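Local coordinates for protein PaaA (Enterobacter agglomerans, PDB 5FF5) that takes part in making the antibiotic pantocin A, where it probably activates the precursor by adenylylation, as ThiF-like enzymes do, on the way to its bicyclic core, at residues W143-A148 / R174-R179; L159-G164 / V204-E209; L266-G271 / S330-I335; S133-F138 / F227-W232. All coordinates share one frame; numbering follows the deposited sequence.

Interaction 1. Residues W143-A148 / R174-R179; sequences WGTWCA and RQVLYR. With SO4 (sulfate ion), chain C.
The indole of Trp146 has the methyl CG1 of Val176 on one face, 3.8 Å above the plane and over its centre, in a CH-pi contact. At its edge, NE1 donates to the carbonyl O of Arg174 over 2.7 Å, nearly along the C=O axis (171°), so the buried indole N-H is satisfied, which helps to fix the ring's rotation. The Tyr178 ring has OE1 of Gln175 in its plane, at the edge, while CG2 of Thr145 approaches obliquely, 3.5 Å from CE2. At the edge of the Arg174 guanidinium sits a sulfate. These groups join a helix to a loop that makes a type I turn from Gln175 to Tyr178; the helix begins at a turn whose glycines, Gly139, Gly141 and Gly144, fit the Rossmann-type GxGxxG pattern.

Thr145 suits the junction because its two branches differ in character. OG1, in the crowded position between N and the carbonyl carbon (chi1 48°), gives its proton to the glycine turn, chiefly to Gly142 O with Gly141 O also close, and accepts a weak bond from Val176 N at 3.3 Å. CG2 is left for the tyrosine ring. CD1 of Leu177 closes on the small Ala148, 3.7 Å from its CB.

Gln175 OE1 bonds Lys187 NZ, and Trp146 packs on its counterpart in the second subunit. The sulfate, probably from the crystallisation liquor, is also held by Gly142 N at the helix start, consistent with a nucleotide-phosphate site; Arg174 NH2 holds a second sulfate. O2 of the first accepts from Arg174 NE at 2.9 Å.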
loop_
_atom_site.group_PDB
_atom_site.type_symbol
_atom_site.label_atom_id
_atom_site.label_comp_id
_atom_site.label_asym_id
_atom_site.label_seq_id
_atom_site.Cartn_x
_atom_site.Cartn_y
_atom_site.Cartn_z
ATOM N N TRP A 143 -1.468 -7.002 -10.680
ATOM C CA TRP A 143 -0.492 -5.921 -10.566
ATOM C C TRP A 143 -1.036 -4.686 -11.277
ATOM O O TRP A 143 -0.852 -3.564 -10.821
ATOM C CB TRP A 143 0.873 -6.327 -11.149
ATOM C CG TRP A 143 0.889 -6.596 -12.628
ATOM C CD1 TRP A 143 0.683 -7.802 -13.255
ATOM C CD2 TRP A 143 1.178 -5.645 -13.675
ATOM N NE1 TRP A 143 0.799 -7.652 -14.627
ATOM C CE2 TRP A 143 1.107 -6.346 -14.912
ATOM C CE3 TRP A 143 1.478 -4.274 -13.691
ATOM C CZ2 TRP A 143 1.333 -5.720 -16.145
ATOM C CZ3 TRP A 143 1.701 -3.652 -14.929
ATOM C CH2 TRP A 143 1.624 -4.380 -16.134
ATOM N N GLY A 144 -1.774 -4.930 -12.355
ATOM C CA GLY A 144 -2.289 -3.888 -13.218
ATOM C C GLY A 144 -3.309 -2.961 -12.613
ATOM O O GLY A 144 -3.236 -1.747 -12.802
ATOM N N THR A 145 -4.271 -3.536 -11.894
ATOM C CA THR A 145 -5.358 -2.763 -11.288
ATOM C C THR A 145 -4.903 -1.881 -10.128
ATOM O O THR A 145 -5.432 -0.793 -9.928
ATOM C CB THR A 145 -6.474 -3.690 -10.753
ATOM O OG1 THR A 145 -5.901 -4.744 -9.974
ATOM C CG2 THR A 145 -7.258 -4.303 -11.888
ATOM N N TRP A 146 -3.922 -2.340 -9.362
ATOM C CA TRP A 146 -3.457 -1.567 -8.215
ATOM C C TRP A 146 -2.624 -0.386 -8.647
ATOM O O TRP A 146 -2.691 0.670 -8.030
ATOM C CB TRP A 146 -2.669 -2.449 -7.257
ATOM C CG TRP A 146 -3.527 -3.410 -6.529
ATOM C CD1 TRP A 146 -3.919 -4.642 -6.949
ATOM C CD2 TRP A 146 -4.112 -3.220 -5.245
ATOM N NE1 TRP A 146 -4.717 -5.232 -6.006
ATOM C CE2 TRP A 146 -4.850 -4.377 -4.946
ATOM C CE3 TRP A 146 -4.072 -2.181 -4.304
ATOM C CZ2 TRP A 146 -5.543 -4.532 -3.759
ATOM C CZ3 TRP A 146 -4.770 -2.330 -3.130
ATOM C CH2 TRP A 146 -5.494 -3.500 -2.864
ATOM N N CYS A 147 -1.843 -0.561 -9.707
ATOM C CA CYS A 147 -1.037 0.539 -10.216
ATOM C C CYS A 147 -1.903 1.660 -10.787
ATOM O O CYS A 147 -1.625 2.837 -10.566
ATOM C CB CYS A 147 -0.058 0.069 -11.282
ATOM S SG CYS A 147 1.355 -0.861 -10.679
ATOM N N ALA A 148 -2.930 1.299 -11.550
ATOM C CA ALA A 148 -3.832 2.300 -12.099
ATOM C C ALA A 148 -4.443 3.116 -10.969
ATOM O O ALA A 148 -4.483 4.354 -11.012
ATOM C CB ALA A 148 -4.921 1.645 -12.934
ATOM N N ARG A 174 -8.623 -9.952 -5.845
ATOM C CA ARG A 174 -7.307 -9.310 -5.946
ATOM C C ARG A 174 -7.231 -8.107 -6.893
ATOM O O ARG A 174 -6.376 -7.238 -6.723
ATOM C CB ARG A 174 -6.246 -10.338 -6.371
ATOM C CG ARG A 174 -6.651 -11.196 -7.536
ATOM C CD ARG A 174 -5.489 -12.003 -8.060
ATOM N NE ARG A 174 -5.828 -12.684 -9.312
ATOM C CZ ARG A 174 -6.895 -13.459 -9.481
ATOM N NH1 ARG A 174 -7.724 -13.675 -8.470
ATOM N NH2 ARG A 174 -7.129 -14.032 -10.656
ATOM N N GLN A 175 -8.086 -8.071 -7.910
ATOM C CA GLN A 175 -8.054 -6.973 -8.860
ATOM C C GLN A 175 -9.000 -5.876 -8.374
ATOM O O GLN A 175 -10.214 -5.980 -8.561
ATOM C CB GLN A 175 -8.442 -7.493 -10.243
ATOM C CG GLN A 175 -7.828 -8.879 -10.560
ATOM C CD GLN A 175 -7.855 -9.236 -12.040
ATOM O OE1 GLN A 175 -8.272 -8.436 -12.877
ATOM N NE2 GLN A 175 -7.402 -10.442 -12.366
ATOM N N VAL A 176 -8.431 -4.815 -7.792
ATOM C CA VAL A 176 -9.156 -3.821 -6.962
ATOM C C VAL A 176 -10.068 -2.815 -7.669
ATOM O O VAL A 176 -10.922 -2.204 -7.022
ATOM C CB VAL A 176 -8.155 -2.991 -6.111
ATOM C CG1 VAL A 176 -7.306 -2.064 -6.990
ATOM C CG2 VAL A 176 -8.887 -2.198 -5.039
ATOM N N LEU A 177 -9.872 -2.621 -8.976
ATOM C CA LEU A 177 -10.673 -1.674 -9.761
ATOM C C LEU A 177 -12.035 -2.253 -10.128
ATOM O O LEU A 177 -12.884 -1.547 -10.687
ATOM C CB LEU A 177 -9.932 -1.281 -11.036
ATOM C CG LEU A 177 -8.788 -0.302 -10.891
ATOM C CD1 LEU A 177 -8.256 0.088 -12.238
ATOM C CD2 LEU A 177 -9.315 0.920 -10.181
ATOM N N TYR A 178 -12.227 -3.537 -9.811
ATOM C CA TYR A 178 -13.435 -4.256 -10.189
ATOM C C TYR A 178 -14.216 -4.679 -8.954
ATOM O O TYR A 178 -13.705 -5.404 -8.106
ATOM C CB TYR A 178 -13.096 -5.498 -11.030
ATOM C CG TYR A 178 -12.046 -5.283 -12.091
ATOM C CD1 TYR A 178 -12.071 -4.175 -12.910
ATOM C CD2 TYR A 178 -11.019 -6.197 -12.267
ATOM C CE1 TYR A 178 -11.097 -3.979 -13.871
ATOM C CE2 TYR A 178 -10.038 -6.012 -13.232
ATOM C CZ TYR A 178 -10.080 -4.901 -14.032
ATOM O OH TYR A 178 -9.107 -4.706 -14.997
ATOM N N ARG A 179 -15.475 -4.262 -8.892
ATOM C CA ARG A 179 -16.353 -4.604 -7.784
ATOM C C ARG A 179 -17.363 -5.635 -8.239
ATOM O O ARG A 179 -17.464 -5.904 -9.428
ATOM C CB ARG A 179 -17.063 -3.362 -7.250
ATOM C CG ARG A 179 -16.137 -2.359 -6.553
ATOM C CD ARG A 179 -16.493 -0.932 -6.962
ATOM N NE ARG A 179 -16.186 0.036 -5.912
ATOM C CZ ARG A 179 -17.093 0.661 -5.168
ATOM N NH1 ARG A 179 -18.388 0.421 -5.326
ATOM N NH2 ARG A 179 -16.693 1.517 -4.248
HETATM S S SO4 C . -3.408 -11.742 -11.788
HETATM O O1 SO4 C . -2.792 -12.060 -10.493
HETATM O O2 SO4 C . -4.737 -11.188 -11.570
HETATM O O3 SO4 C . -3.589 -12.939 -12.621
HETATM O O4 SO4 C . -2.581 -10.742 -12.473
#

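Interaction 2. Residues L159-G164 / V204-E209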
loop_
_atom_site.group_PDB
_atom_site.type_symbol
_atom_site.label_atom_id
_atom_site.label_comp_id
_atom_site.label_asym_id
_atom_site.label_seq_id
_atom_site.Cartn_x
_atom_site.Cartn_y
_atom_site.Cartn_z
ATOM N N LEU A 159 -4.408 8.150 -17.934
ATOM C CA LEU A 159 -4.147 6.727 -17.875
ATOM C C LEU A 159 -4.557 6.059 -19.165
ATOM O O LEU A 159 -5.683 6.237 -19.604
ATOM C CB LEU A 159 -4.888 6.091 -16.693
ATOM C CG LEU A 159 -4.256 6.196 -15.297
ATOM C CD1 LEU A 159 -5.142 5.519 -14.286
ATOM C CD2 LEU A 159 -2.878 5.563 -15.265
ATOM N N ARG A 160 -3.631 5.328 -19.789
ATOM C CA ARG A 160 -3.952 4.493 -20.946
ATOM C C ARG A 160 -4.022 3.055 -20.512
ATOM O O ARG A 160 -2.997 2.478 -20.170
ATOM C CB ARG A 160 -2.904 4.597 -22.050
ATOM C CG ARG A 160 -2.629 5.983 -22.545
ATOM C CD ARG A 160 -1.596 5.961 -23.663
ATOM N NE ARG A 160 -2.153 5.526 -24.940
ATOM C CZ ARG A 160 -2.797 6.326 -25.782
ATOM N NH1 ARG A 160 -2.977 7.605 -25.470
ATOM N NH2 ARG A 160 -3.261 5.850 -26.933
ATOM N N LEU A 161 -5.215 2.466 -20.534
ATOM C CA LEU A 161 -5.372 1.084 -20.098
ATOM C C LEU A 161 -5.531 0.198 -21.317
ATOM O O LEU A 161 -6.335 0.495 -22.190
ATOM C CB LEU A 161 -6.571 0.919 -19.173
ATOM C CG LEU A 161 -6.694 1.896 -18.018
ATOM C CD1 LEU A 161 -7.986 1.596 -17.323
ATOM C CD2 LEU A 161 -5.517 1.750 -17.078
ATOM N N ILE A 162 -4.778 -0.901 -21.349
ATOM C CA ILE A 162 -4.766 -1.830 -22.476
ATOM C C ILE A 162 -5.146 -3.223 -22.008
ATOM O O ILE A 162 -4.380 -3.853 -21.298
ATOM C CB ILE A 162 -3.349 -1.908 -23.115
ATOM C CG1 ILE A 162 -2.674 -0.536 -23.148
ATOM C CG2 ILE A 162 -3.387 -2.592 -24.455
ATOM C CD1 ILE A 162 -3.578 0.580 -23.587
ATOM N N ASP A 163 -6.294 -3.735 -22.425
ATOM C CA ASP A 163 -6.690 -5.066 -21.985
ATOM C C ASP A 163 -7.916 -5.631 -22.708
ATOM O O ASP A 163 -8.906 -4.928 -22.941
ATOM C CB ASP A 163 -6.947 -5.031 -20.486
ATOM C CG ASP A 163 -7.096 -6.403 -19.882
ATOM O OD1 ASP A 163 -8.162 -7.028 -20.098
ATOM O OD2 ASP A 163 -6.153 -6.848 -19.185
ATOM N N GLY A 164 -7.856 -6.917 -23.041
ATOM C CA GLY A 164 -8.936 -7.552 -23.774
ATOM C C GLY A 164 -9.842 -8.455 -22.951
ATOM O O GLY A 164 -10.709 -9.139 -23.512
ATOM N N VAL A 204 -9.074 8.928 -18.831
ATOM C CA VAL A 204 -8.783 7.527 -19.100
ATOM C C VAL A 204 -9.075 7.123 -20.564
ATOM O O VAL A 204 -10.197 7.218 -21.069
ATOM C CB VAL A 204 -9.555 6.624 -18.139
ATOM C CG1 VAL A 204 -9.203 5.175 -18.397
ATOM C CG2 VAL A 204 -9.228 6.997 -16.729
ATOM N N GLU A 205 -8.026 6.655 -21.225
ATOM C CA GLU A 205 -8.101 6.171 -22.595
ATOM C C GLU A 205 -8.016 4.661 -22.543
ATOM O O GLU A 205 -7.051 4.099 -22.001
ATOM C CB GLU A 205 -6.970 6.763 -23.435
ATOM C CG GLU A 205 -7.045 8.273 -23.554
ATOM C CD GLU A 205 -5.765 8.901 -24.082
ATOM O OE1 GLU A 205 -4.839 8.148 -24.440
ATOM O OE2 GLU A 205 -5.668 10.151 -24.125
ATOM N N THR A 206 -9.021 4.004 -23.113
ATOM C CA THR A 206 -9.160 2.565 -22.951
ATOM C C THR A 206 -9.057 1.836 -24.285
ATOM O O THR A 206 -9.559 2.290 -25.296
ATOM C CB THR A 206 -10.488 2.202 -22.278
ATOM O OG1 THR A 206 -11.591 2.750 -23.022
ATOM C CG2 THR A 206 -10.485 2.707 -20.828
ATOM N N PHE A 207 -8.329 0.735 -24.289
ATOM C CA PHE A 207 -8.222 -0.072 -25.474
ATOM C C PHE A 207 -8.626 -1.508 -25.196
ATOM O O PHE A 207 -7.868 -2.278 -24.631
ATOM C CB PHE A 207 -6.809 0.012 -26.006
ATOM C CG PHE A 207 -6.401 1.403 -26.337
ATOM C CD1 PHE A 207 -6.702 1.952 -27.571
ATOM C CD2 PHE A 207 -5.747 2.184 -25.406
ATOM C CE1 PHE A 207 -6.339 3.246 -27.870
ATOM C CE2 PHE A 207 -5.383 3.482 -25.710
ATOM C CZ PHE A 207 -5.681 4.011 -26.934
ATOM N N PHE A 208 -9.809 -1.883 -25.657
ATOM C CA PHE A 208 -10.279 -3.223 -25.399
ATOM C C PHE A 208 -9.618 -4.166 -26.374
ATOM O O PHE A 208 -10.195 -4.502 -27.404
ATOM C CB PHE A 208 -11.797 -3.313 -25.496
ATOM C CG PHE A 208 -12.321 -4.692 -25.268
ATOM C CD1 PHE A 208 -11.769 -5.490 -24.281
ATOM C CD2 PHE A 208 -13.391 -5.178 -25.993
ATOM C CE1 PHE A 208 -12.241 -6.766 -24.055
ATOM C CE2 PHE A 208 -13.869 -6.452 -25.761
ATOM C CZ PHE A 208 -13.289 -7.248 -24.789
ATOM N N GLU A 209 -8.378 -4.539 -26.061
ATOM C CA GLU A 209 -7.612 -5.466 -26.882
ATOM C C GLU A 209 -6.379 -5.937 -26.132
ATOM O O GLU A 209 -5.925 -5.251 -25.232
ATOM C CB GLU A 209 -7.191 -4.780 -28.162
ATOM C CG GLU A 209 -6.084 -3.759 -27.964
ATOM C CD GLU A 209 -5.668 -3.087 -29.267
ATOM O OE1 GLU A 209 -6.361 -2.124 -29.666
ATOM O OE2 GLU A 209 -4.681 -3.541 -29.906
#
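Two parallel strands, joined through helix 187-198 in a beta-alpha-beta crossover, meet here at one edge of the Rossmann-like sheet, 203-207 being the outermost strand. Leu159, Arg160, Leu161 and Ile162 pair with Val204, Glu205, Thr206 and Phe207. Four hydrogen bonds join the backbones, each donor lying nearly along the C=O axis: Leu159 O takes Glu205 N at 2.9 Å, Glu205 O takes Leu161 N, Leu161 O takes Phe207 N, and Phe207 O takes Asp163 N at 3.1 Å.

Leu159, Leu161 and Val204 face helix 187-198, and branched apolar chains suit that greasy side; CD1 of Leu161 crosses obliquely to CG1 of Val204 at 3.9 Å. On the other face the long Arg160 chain bends at chi3 (77°), which carries its guanidinium back to Glu205 OE1 in a salt bridge. The guanidinium and carboxylate planes stand 85° apart; the atoms are modelled too close for the length to be trusted. NE of Arg160 bonds Leu221 O, which helps to fix the group, and NH2 lies obliquely by the Phe207 ring. Ile162 runs alongside Phe207, CD1 by CD2.

Past the strand end, Asp163 OD1 accepts from Asp165 N within its own loop, and OD2 alone reaches the glycine-rich turn, through Met140 N.

Interaction 3. Residues L266-G271 / S330-I335; sequences LEISVG and SIMAGI
Ile268 holds CG1 in the crowded position between its backbone N and carbonyl carbon (chi1 59°), and with chi2 extended CD1 is carried out to the helix. Met332, a selenomethionine, bends at chi2 and chi3, which turns its selenium back along the strand; Val270 keeps CG1 anti to the backbone N (chi1 172°) and so spreads both methyls towards the helix. Here helix 326-345 packs on the antiparallel extension of the Rossmann-like sheet, segment 330-335 lying along strand 267-271 with axes 8.7 Å apart at closest approach and only 17° between their directions. No hydrogen bond crosses it.

The methyl tip of Ile268 touches two isoleucines: CD1 meets Ile331 CG2 at 3.4 Å, the two chains crossing at about a right angle, and also reaches Ile335 CD1 at 4.0 Å. Its inner part slides past Met332 in the opposite direction, CB lying 4.0 Å from SE. A flexible, unbranched chain fits here, since it can bend around the branched Ile268. Val270 CG1 touches Ile335 CG2 at 4.0 Å.

The alternation of the strand is plain in Ser269, whose CB points away from the helix and whose OG bonds Gly262 O on the neighbouring strand. Ile331 and Ile335 also pack on the second subunit, each on the other's counterpart there. Between helix and strand, CG2 of Val270 rests 3.5 Å from CG of Met332.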
loop_
_atom_site.group_PDB
_atom_site.type_symbol
_atom_site.label_atom_id
_atom_site.label_comp_id
_atom_site.label_asym_id
_atom_site.label_seq_id
_atom_site.Cartn_x
_atom_site.Cartn_y
_atom_site.Cartn_z
ATOM N N LEU A 266 4.772 -15.228 -2.746
ATOM C CA LEU A 266 5.956 -15.645 -1.976
ATOM C C LEU A 266 7.136 -14.643 -1.982
ATOM O O LEU A 266 7.710 -14.351 -0.932
ATOM C CB LEU A 266 6.424 -17.015 -2.471
ATOM C CG LEU A 266 5.491 -18.203 -2.157
ATOM C CD1 LEU A 266 6.075 -19.500 -2.676
ATOM C CD2 LEU A 266 5.207 -18.341 -0.658
ATOM N N GLU A 267 7.479 -14.095 -3.145
ATOM C CA GLU A 267 8.490 -13.031 -3.219
ATOM C C GLU A 267 8.150 -12.066 -4.350
ATOM O O GLU A 267 7.651 -12.471 -5.394
ATOM C CB GLU A 267 9.901 -13.569 -3.478
ATOM C CG GLU A 267 10.069 -14.023 -4.912
ATOM C CD GLU A 267 11.509 -14.068 -5.363
ATOM O OE1 GLU A 267 12.399 -13.835 -4.518
ATOM O OE2 GLU A 267 11.740 -14.298 -6.577
ATOM N N ILE A 268 8.438 -10.790 -4.143
ATOM C CA ILE A 268 8.063 -9.768 -5.094
ATOM C C ILE A 268 9.320 -9.131 -5.615
ATOM O O ILE A 268 10.326 -9.086 -4.900
ATOM C CB ILE A 268 7.205 -8.672 -4.449
ATOM C CG1 ILE A 268 8.000 -8.030 -3.314
ATOM C CG2 ILE A 268 5.909 -9.228 -3.895
ATOM C CD1 ILE A 268 7.321 -6.827 -2.717
ATOM N N SER A 269 9.262 -8.602 -6.834
ATOM C CA SER A 269 10.385 -7.846 -7.361
ATOM C C SER A 269 9.802 -6.605 -8.039
ATOM O O SER A 269 8.689 -6.645 -8.550
ATOM C CB SER A 269 11.228 -8.690 -8.321
ATOM O OG SER A 269 10.616 -8.809 -9.593
ATOM N N VAL A 270 10.502 -5.478 -7.960
ATOM C CA VAL A 270 10.043 -4.279 -8.643
ATOM C C VAL A 270 11.160 -3.479 -9.314
ATOM O O VAL A 270 12.172 -3.150 -8.690
ATOM C CB VAL A 270 9.236 -3.364 -7.708
ATOM C CG1 VAL A 270 8.932 -2.041 -8.393
ATOM C CG2 VAL A 270 7.949 -4.044 -7.308
ATOM N N GLY A 271 10.999 -3.228 -10.609
ATOM C CA GLY A 271 12.034 -2.575 -11.380
ATOM C C GLY A 271 12.822 -3.617 -12.122
ATOM O O GLY A 271 12.524 -4.813 -12.030
ATOM N N SER A 330 -0.596 -5.048 -3.504
ATOM C CA SER A 330 -0.580 -3.684 -2.970
ATOM C C SER A 330 0.849 -3.251 -2.682
ATOM O O SER A 330 1.242 -2.111 -2.989
ATOM C CB SER A 330 -1.424 -3.561 -1.692
ATOM O OG SER A 330 -1.978 -4.806 -1.310
ATOM N N ILE A 331 1.634 -4.170 -2.126
ATOM C CA ILE A 331 3.023 -3.869 -1.861
ATOM C C ILE A 331 3.712 -3.511 -3.170
ATOM O O ILE A 331 4.403 -2.497 -3.253
ATOM C CB ILE A 331 3.748 -5.037 -1.208
ATOM C CG1 ILE A 331 3.157 -5.338 0.154
ATOM C CG2 ILE A 331 5.205 -4.703 -1.033
ATOM C CD1 ILE A 331 3.951 -6.334 0.911
HETATM N N MSE A 332 3.489 -4.339 -4.192
HETATM C CA MSE A 332 4.137 -4.185 -5.485
HETATM C C MSE A 332 3.724 -2.894 -6.203
HETATM O O MSE A 332 4.564 -2.220 -6.806
HETATM C CB MSE A 332 3.827 -5.397 -6.349
HETATM C CG MSE A 332 4.931 -5.828 -7.301
HETATM SE SE MSE A 332 4.837 -7.772 -7.505
HETATM C CE MSE A 332 2.926 -7.957 -7.836
ATOM N N ALA A 333 2.445 -2.532 -6.124
ATOM C CA ALA A 333 1.977 -1.306 -6.772
ATOM C C ALA A 333 2.420 -0.042 -6.026
ATOM O O ALA A 333 2.628 1.012 -6.641
ATOM C CB ALA A 333 0.484 -1.326 -6.907
ATOM N N GLY A 334 2.543 -0.150 -4.703
ATOM C CA GLY A 334 2.968 0.957 -3.868
ATOM C C GLY A 334 4.439 1.280 -4.021
ATOM O O GLY A 334 4.827 2.440 -3.996
ATOM N N ILE A 335 5.271 0.251 -4.114
ATOM C CA ILE A 335 6.672 0.441 -4.442
ATOM C C ILE A 335 6.804 1.066 -5.833
ATOM O O ILE A 335 7.561 2.011 -6.034
ATOM C CB ILE A 335 7.430 -0.878 -4.406
ATOM C CG1 ILE A 335 7.202 -1.573 -3.074
ATOM C CG2 ILE A 335 8.900 -0.659 -4.669
ATOM C CD1 ILE A 335 7.981 -2.844 -2.921
#

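Interaction 4. Residues S133-F138 / F227-W232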
loop_
_atom_site.group_PDB
_atom_site.type_symbol
_atom_site.label_atom_id
_atom_site.label_comp_id
_atom_site.label_asym_id
_atom_site.label_seq_id
_atom_site.Cartn_x
_atom_site.Cartn_y
_atom_site.Cartn_z
ATOM N N SER A 133 1.638 14.258 -16.896
ATOM C CA SER A 133 2.100 12.933 -17.269
ATOM C C SER A 133 1.027 12.046 -17.854
ATOM O O SER A 133 -0.150 12.222 -17.564
ATOM C CB SER A 133 2.710 12.237 -16.072
ATOM O OG SER A 133 3.950 12.823 -15.761
ATOM N N LYS A 134 1.463 11.083 -18.670
ATOM C CA LYS A 134 0.598 10.060 -19.263
ATOM C C LYS A 134 1.233 8.697 -19.100
ATOM O O LYS A 134 2.298 8.429 -19.650
ATOM C CB LYS A 134 0.351 10.317 -20.751
ATOM C CG LYS A 134 -0.365 11.614 -21.069
ATOM C CD LYS A 134 -0.930 11.572 -22.483
ATOM C CE LYS A 134 -1.501 10.197 -22.782
ATOM N NZ LYS A 134 -2.136 10.137 -24.125
ATOM N N VAL A 135 0.570 7.827 -18.360
ATOM C CA VAL A 135 1.130 6.526 -18.068
ATOM C C VAL A 135 0.291 5.491 -18.767
ATOM O O VAL A 135 -0.933 5.562 -18.730
ATOM C CB VAL A 135 1.216 6.284 -16.530
ATOM C CG1 VAL A 135 1.834 4.957 -16.196
ATOM C CG2 VAL A 135 2.030 7.372 -15.919
ATOM N N ALA A 136 0.959 4.578 -19.467
ATOM C CA ALA A 136 0.288 3.499 -20.175
ATOM C C ALA A 136 0.566 2.215 -19.443
ATOM O O ALA A 136 1.698 1.915 -19.097
ATOM C CB ALA A 136 0.747 3.414 -21.614
ATOM N N ILE A 137 -0.486 1.468 -19.181
ATOM C CA ILE A 137 -0.383 0.245 -18.404
ATOM C C ILE A 137 -0.861 -0.924 -19.239
ATOM O O ILE A 137 -1.975 -0.915 -19.761
ATOM C CB ILE A 137 -1.192 0.327 -17.098
ATOM C CG1 ILE A 137 -0.845 1.619 -16.363
ATOM C CG2 ILE A 137 -0.867 -0.831 -16.196
ATOM C CD1 ILE A 137 -1.660 1.839 -15.106
ATOM N N PHE A 138 0.015 -1.903 -19.411
ATOM C CA PHE A 138 -0.280 -3.030 -20.264
ATOM C C PHE A 138 -0.789 -4.184 -19.442
ATOM O O PHE A 138 -0.013 -4.938 -18.890
ATOM C CB PHE A 138 0.963 -3.416 -21.084
ATOM C CG PHE A 138 1.231 -2.478 -22.227
ATOM C CD1 PHE A 138 0.686 -2.722 -23.477
ATOM C CD2 PHE A 138 1.968 -1.327 -22.039
ATOM C CE1 PHE A 138 0.892 -1.851 -24.515
ATOM C CE2 PHE A 138 2.175 -0.452 -23.064
ATOM C CZ PHE A 138 1.641 -0.714 -24.308
ATOM N N PHE A 227 5.318 7.697 -19.647
ATOM C CA PHE A 227 5.840 6.660 -18.758
ATOM C C PHE A 227 5.148 5.333 -19.078
ATOM O O PHE A 227 3.989 5.331 -19.467
ATOM C CB PHE A 227 5.601 7.023 -17.287
ATOM C CG PHE A 227 6.682 6.553 -16.360
ATOM C CD1 PHE A 227 7.577 7.448 -15.808
ATOM C CD2 PHE A 227 6.790 5.213 -16.024
ATOM C CE1 PHE A 227 8.572 7.008 -14.958
ATOM C CE2 PHE A 227 7.793 4.768 -15.180
ATOM C CZ PHE A 227 8.680 5.662 -14.648
ATOM N N ILE A 228 5.835 4.206 -18.909
ATOM C CA ILE A 228 5.220 2.907 -19.187
ATOM C C ILE A 228 5.429 1.919 -18.036
ATOM O O ILE A 228 6.536 1.790 -17.488
ATOM C CB ILE A 228 5.780 2.263 -20.506
ATOM C CG1 ILE A 228 5.351 3.059 -21.734
ATOM C CG2 ILE A 228 5.330 0.823 -20.635
ATOM C CD1 ILE A 228 5.925 2.576 -22.979
ATOM N N ILE A 229 4.359 1.199 -17.706
ATOM C CA ILE A 229 4.385 0.144 -16.701
ATOM C C ILE A 229 3.993 -1.147 -17.389
ATOM O O ILE A 229 2.948 -1.185 -18.040
ATOM C CB ILE A 229 3.390 0.419 -15.536
ATOM C CG1 ILE A 229 3.641 1.795 -14.902
ATOM C CG2 ILE A 229 3.429 -0.707 -14.506
ATOM C CD1 ILE A 229 2.709 2.138 -13.754
ATOM N N LEU A 230 4.808 -2.191 -17.248
ATOM C CA LEU A 230 4.502 -3.498 -17.834
ATOM C C LEU A 230 5.114 -4.571 -16.972
ATOM O O LEU A 230 5.910 -4.273 -16.093
ATOM C CB LEU A 230 5.006 -3.653 -19.277
ATOM C CG LEU A 230 6.480 -3.473 -19.650
ATOM C CD1 LEU A 230 6.887 -2.061 -19.379
ATOM C CD2 LEU A 230 7.436 -4.473 -18.966
ATOM N N ALA A 231 4.784 -5.827 -17.255
ATOM C CA ALA A 231 5.188 -6.930 -16.394
ATOM C C ALA A 231 6.557 -7.478 -16.740
ATOM O O ALA A 231 7.129 -7.164 -17.779
ATOM C CB ALA A 231 4.163 -8.046 -16.456
ATOM N N TRP A 232 7.080 -8.268 -15.804
ATOM C CA TRP A 232 8.373 -8.934 -15.915
ATOM C C TRP A 232 8.410 -9.966 -17.051
ATOM O O TRP A 232 9.203 -10.914 -17.023
ATOM C CB TRP A 232 8.719 -9.598 -14.571
#
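Val135 leaves the strand with CB 4.2 Å from the carbonyl O of Phe227, and its two methyls then divide between two neighbours. CG2, beside the backbone N, meets CB of Phe227 at 3.8 Å, the two side chains lying side by side and pointing the same way. CG1, anti to the backbone N (chi1 -178°), reaches further along the partner strand and comes within 3.8 Å of Ile229 CD1, close also to its CG1. A beta-branched residue suits this place, since it fills both directions from one CB. Ile229 in turn spans the gap to Ile137, its CD1 lying 4.4 Å from Ile137 CG1.

The two strands run parallel in the middle of the Rossmann-like sheet, 134-138 being the strand that leads into the glycine-rich turn. Their backbones alternate as donor and acceptor: Phe227 N to Lys134 O, Ala136 N to Phe227 O, a weak bond from Phe138 N to Ile229 O at 3.3 Å and, straightest of all, Ile229 N to Ala136 O at 3.1 Å (176°). The face bearing Val135, Ile137, Phe227 and Ile229 is apolar throughout; helix 142-153 covers Ile137 and Ile229, and helix 326-345 packs on Phe227.

On the other face stand Ala136 and Ile228, the small alanine lying close beside Arg160 of the next strand and Ser225. Lys134 sends its amine away to a salt bridge with Asp224. Phe138 turns a ring edge to Ile228, CE2 lying 4.2 Å from CG2.

How the interactions relate
Interactions 2 and 4 share one sheet: strand 158-162 bonds to strand 134-138, with Arg160 O 2.9 Å from Ile137 N, so the two pairs make four parallel strands in a row. Helix 142-153, in interaction 1, lies against both, Trp143 CZ3 being 3.4 Å from Ile229 CG2 and Ala148 CB 4.2 Å from Leu161 CD2. It also packs on interaction 3, where Trp146 CB is 3.4 Å from Ala333 CB. The helix starts at the glycine-rich turn, where Gly142 N holds the sulfate, so strand 134-138 of interaction 4 leads straight to what is probably a nucleotide-phosphate site. Interactions 1 and 3 both touch the second subunit.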